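Local atomic coordinates of NTF2 fold protein loop-helix-loop design NT-9 (Synthetic construct, PDB entry 6W90), a protein that adopts a computationally designed NTF2-like fold with a reshaped loop-helix-loop element and holds a two-chain phospholipid in its interior pocket, with no known natural function. Residues 8-11 with 12-16. Sequence-based numbering, arbitrary orientation. Where two conformers were deposited one is given.
Sequences EIRK and VVEEY. With 3PE (1,2-Distearoyl-sn-glycerophosphoethanolamine), chain B.
Four successive backbone bonds join residues 8-11 to 12-15 in the i to i+4 pattern of an alpha-helix, the straightest running from Val-13 N to Ile-9 O (2.9 Å, N-H...O angle 176°). The same pair meets through its side chains: in one of two conformers of Ile-9, its CG2 lies 4.0 Å from Val-13 CG2, a provisional apolar contact one turn apart. In Val-13, CG2 sits beside its own backbone N and opposite the carbonyl carbon (CG1 chi1 176°), which lowers this methyl over the preceding turn, 3.3 Å from Ile-9 O. That methyl also reaches the lipid, with Val-13 CG2 3.5 Å from C3H near the end of one acyl chain of 3PE. Val-12 CG2 is placed likewise, 3.5 Å from Glu-8 O.

On another face of the helix, Glu-14 turns back over the Arg-10 side chain, its OE2 3.3 Å from the Arg-10 CG methylene. Glu-14 OE2 lies off the guanidinium edge, near its plane, with the carboxylate turned 63° from it; Arg-10 NH1 remains 4.3 Å from Glu-14 OE2, beyond salt-bridge distance, so any attraction is probably longer-range. Arg-10 NH1 instead donates to the carbonyl of Ile-73 on strand 70-79, tying the helix to the sheet edge.

Ile-9 also packs on Val-76 and Val-85, Val-13 on Ile-73 and Ile-87. With Glu-8, Lys-11 and Glu-14 exposed but Ile-9 and Val-13 buried, the helix is amphipathic, characteristic of the N-terminal helix of NTF2-like folds, whose apolar face rests against the curved sheet and here lines the lipid pocket.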
loop_
_atom_site.group_PDB
_atom_site.type_symbol
_atom_site.label_atom_id
_atom_site.label_comp_id
_atom_site.label_asym_id
_atom_site.label_seq_id
_atom_site.Cartn_x
_atom_site.Cartn_y
_atom_site.Cartn_z
ATOM N N GLU A 8 13.856 5.542 8.033
ATOM C CA GLU A 8 12.752 5.226 8.931
ATOM C C GLU A 8 11.533 4.754 8.148
ATOM O O GLU A 8 10.888 3.781 8.538
ATOM C CB GLU A 8 12.426 6.448 9.802
ATOM C CG GLU A 8 13.556 6.802 10.805
ATOM C CD GLU A 8 13.397 8.159 11.490
ATOM O OE1 GLU A 8 12.729 9.061 10.933
ATOM O OE2 GLU A 8 13.961 8.326 12.595
ATOM N N ILE A 9 11.207 5.427 7.040
ATOM C CA ILE A 9 10.091 4.967 6.199
ATOM C C ILE A 9 10.362 3.556 5.683
ATOM O O ILE A 9 9.471 2.695 5.673
ATOM C CB ILE A 9 9.843 5.936 5.027
ATOM C CG1 ILE A 9 9.286 7.284 5.520
ATOM C CG2 ILE A 9 8.910 5.286 3.974
ATOM C CD1 ILE A 9 7.885 7.181 6.186
ATOM N N ARG A 10 11.564 3.325 5.162
ATOM C CA ARG A 10 11.876 2.003 4.645
ATOM C C ARG A 10 11.646 0.935 5.701
ATOM O O ARG A 10 11.058 -0.119 5.413
ATOM C CB ARG A 10 13.308 1.972 4.154
ATOM C CG ARG A 10 13.648 0.726 3.447
ATOM C CD ARG A 10 15.063 0.799 2.880
ATOM N NE ARG A 10 15.180 1.714 1.740
ATOM C CZ ARG A 10 15.088 1.344 0.462
ATOM N NH1 ARG A 10 14.863 0.072 0.158
ATOM N NH2 ARG A 10 15.219 2.244 -0.506
ATOM N N LYS A 11 12.058 1.204 6.947
ATOM C CA LYS A 11 11.842 0.243 8.033
ATOM C C LYS A 11 10.355 -0.037 8.258
ATOM O O LYS A 11 9.964 -1.191 8.515
ATOM C CB LYS A 11 12.490 0.728 9.339
ATOM C CG LYS A 11 13.989 0.492 9.416
ATOM C CD LYS A 11 14.609 1.013 10.738
ATOM C CE LYS A 11 14.022 0.359 12.013
ATOM N NZ LYS A 11 14.559 0.913 13.327
ATOM N N VAL A 12 9.507 0.994 8.200
ATOM C CA VAL A 12 8.082 0.770 8.421
ATOM C C VAL A 12 7.503 -0.054 7.289
ATOM O O VAL A 12 6.739 -1.007 7.523
ATOM C CB VAL A 12 7.324 2.098 8.583
ATOM C CG1 VAL A 12 5.797 1.851 8.612
ATOM C CG2 VAL A 12 7.830 2.771 9.835
ATOM N N VAL A 13 7.826 0.322 6.052
ATOM C CA VAL A 13 7.304 -0.400 4.900
ATOM C C VAL A 13 7.715 -1.859 4.984
ATOM O O VAL A 13 6.884 -2.755 4.772
ATOM C CB VAL A 13 7.796 0.245 3.598
ATOM C CG1 VAL A 13 7.317 -0.611 2.415
ATOM C CG2 VAL A 13 7.284 1.653 3.431
ATOM N N GLU A 14 8.985 -2.120 5.341
ATOM C CA GLU A 14 9.483 -3.494 5.380
ATOM C C GLU A 14 8.737 -4.300 6.429
ATOM O O GLU A 14 8.428 -5.481 6.221
ATOM C CB GLU A 14 11.000 -3.508 5.621
ATOM C CG GLU A 14 11.767 -3.303 4.279
ATOM C CD GLU A 14 13.229 -2.842 4.374
ATOM O OE1 GLU A 14 13.769 -2.709 5.492
ATOM O OE2 GLU A 14 13.834 -2.611 3.292
ATOM N N GLU A 15 8.408 -3.674 7.545
ATOM C CA GLU A 15 7.686 -4.392 8.580
ATOM C C GLU A 15 6.278 -4.745 8.124
ATOM O O GLU A 15 5.774 -5.826 8.429
ATOM C CB GLU A 15 7.658 -3.569 9.862
ATOM C CG GLU A 15 6.920 -4.308 11.045
ATOM C CD GLU A 15 7.432 -5.753 11.404
ATOM O OE1 GLU A 15 8.528 -6.208 10.959
ATOM O OE2 GLU A 15 6.711 -6.454 12.174
ATOM N N TYR A 16 5.603 -3.837 7.422
ATOM C CA TYR A 16 4.261 -4.163 6.968
ATOM C C TYR A 16 4.300 -5.231 5.895
ATOM O O TYR A 16 3.432 -6.113 5.859
ATOM C CB TYR A 16 3.539 -2.889 6.495
ATOM C CG TYR A 16 2.925 -2.175 7.671
ATOM C CD1 TYR A 16 1.664 -2.502 8.136
ATOM C CD2 TYR A 16 3.626 -1.209 8.357
ATOM C CE1 TYR A 16 1.119 -1.881 9.251
ATOM C CE2 TYR A 16 3.076 -0.580 9.470
ATOM C CZ TYR A 16 1.830 -0.930 9.905
ATOM O OH TYR A 16 1.314 -0.315 11.026
HETATM P P 3PE B . 2.971 -2.695 -13.405
HETATM N N 3PE B . 1.912 1.529 -13.863
HETATM O O11 3PE B . 2.285 -2.927 -11.926
HETATM O O12 3PE B . 4.461 -2.899 -13.315
HETATM O O13 3PE B . 2.755 -1.104 -13.832
HETATM O O14 3PE B . 2.323 -3.544 -14.498
HETATM C C11 3PE B . 3.518 -0.116 -13.188
HETATM C C12 3PE B . 3.327 1.220 -13.897
HETATM C C1 3PE B . 0.888 -2.835 -11.846
HETATM C C2 3PE B . 0.383 -3.269 -10.461
HETATM C C3 3PE B . 1.348 -2.657 -9.443
HETATM O O31 3PE B . 0.816 -2.687 -8.152
HETATM O O32 3PE B . 1.033 -4.917 -8.223
HETATM C C31 3PE B . 0.650 -3.973 -7.628
HETATM C C32 3PE B . -0.038 -4.141 -6.279
HETATM C C33 3PE B . 0.204 -5.507 -5.640
HETATM C C34 3PE B . 0.248 -5.266 -4.132
HETATM C C35 3PE B . 0.054 -6.549 -3.332
HETATM C C36 3PE B . 1.349 -6.862 -2.575
HETATM C C37 3PE B . 1.512 -5.991 -1.322
HETATM C C38 3PE B . 2.143 -4.623 -1.612
HETATM C C39 3PE B . 3.002 -4.122 -0.442
HETATM C C3A 3PE B . 2.156 -3.755 0.785
HETATM C C3B 3PE B . 2.950 -2.933 1.807
HETATM C C3C 3PE B . 2.558 -1.457 1.719
HETATM C C3D 3PE B . 3.085 -0.662 2.915
HETATM C C3E 3PE B . 2.843 0.832 2.668
HETATM C C3F 3PE B . 3.731 1.686 3.581
HETATM C C3G 3PE B . 3.543 3.178 3.278
HETATM C C3H 3PE B . 4.771 4.035 3.620
HETATM C C3I 3PE B . 4.898 4.345 5.115
HETATM O O21 3PE B . -0.918 -2.783 -10.289
HETATM O O22 3PE B . -1.844 -4.847 -10.061
HETATM C C21 3PE B . -2.012 -3.669 -10.156
HETATM C C22 3PE B . -3.432 -3.068 -10.141
HETATM C C23 3PE B . -4.130 -3.191 -8.777
HETATM C C24 3PE B . -3.581 -2.212 -7.733
HETATM C C25 3PE B . -4.176 -2.454 -6.335
HETATM C C26 3PE B . -3.228 -1.820 -5.314
HETATM C C27 3PE B . -3.591 -2.146 -3.864
HETATM C C28 3PE B . -2.544 -1.569 -2.898
HETATM C C29 3PE B . -2.728 -0.083 -2.532
HETATM C C2A 3PE B . -1.840 0.322 -1.338
HETATM C C2B 3PE B . -2.590 0.382 -0.007
HETATM C C2C 3PE B . -1.617 0.344 1.177
HETATM C C2D 3PE B . -2.305 -0.342 2.356
HETATM C C2E 3PE B . -1.493 -0.250 3.641
HETATM C C2F 3PE B . -0.465 -1.376 3.716
#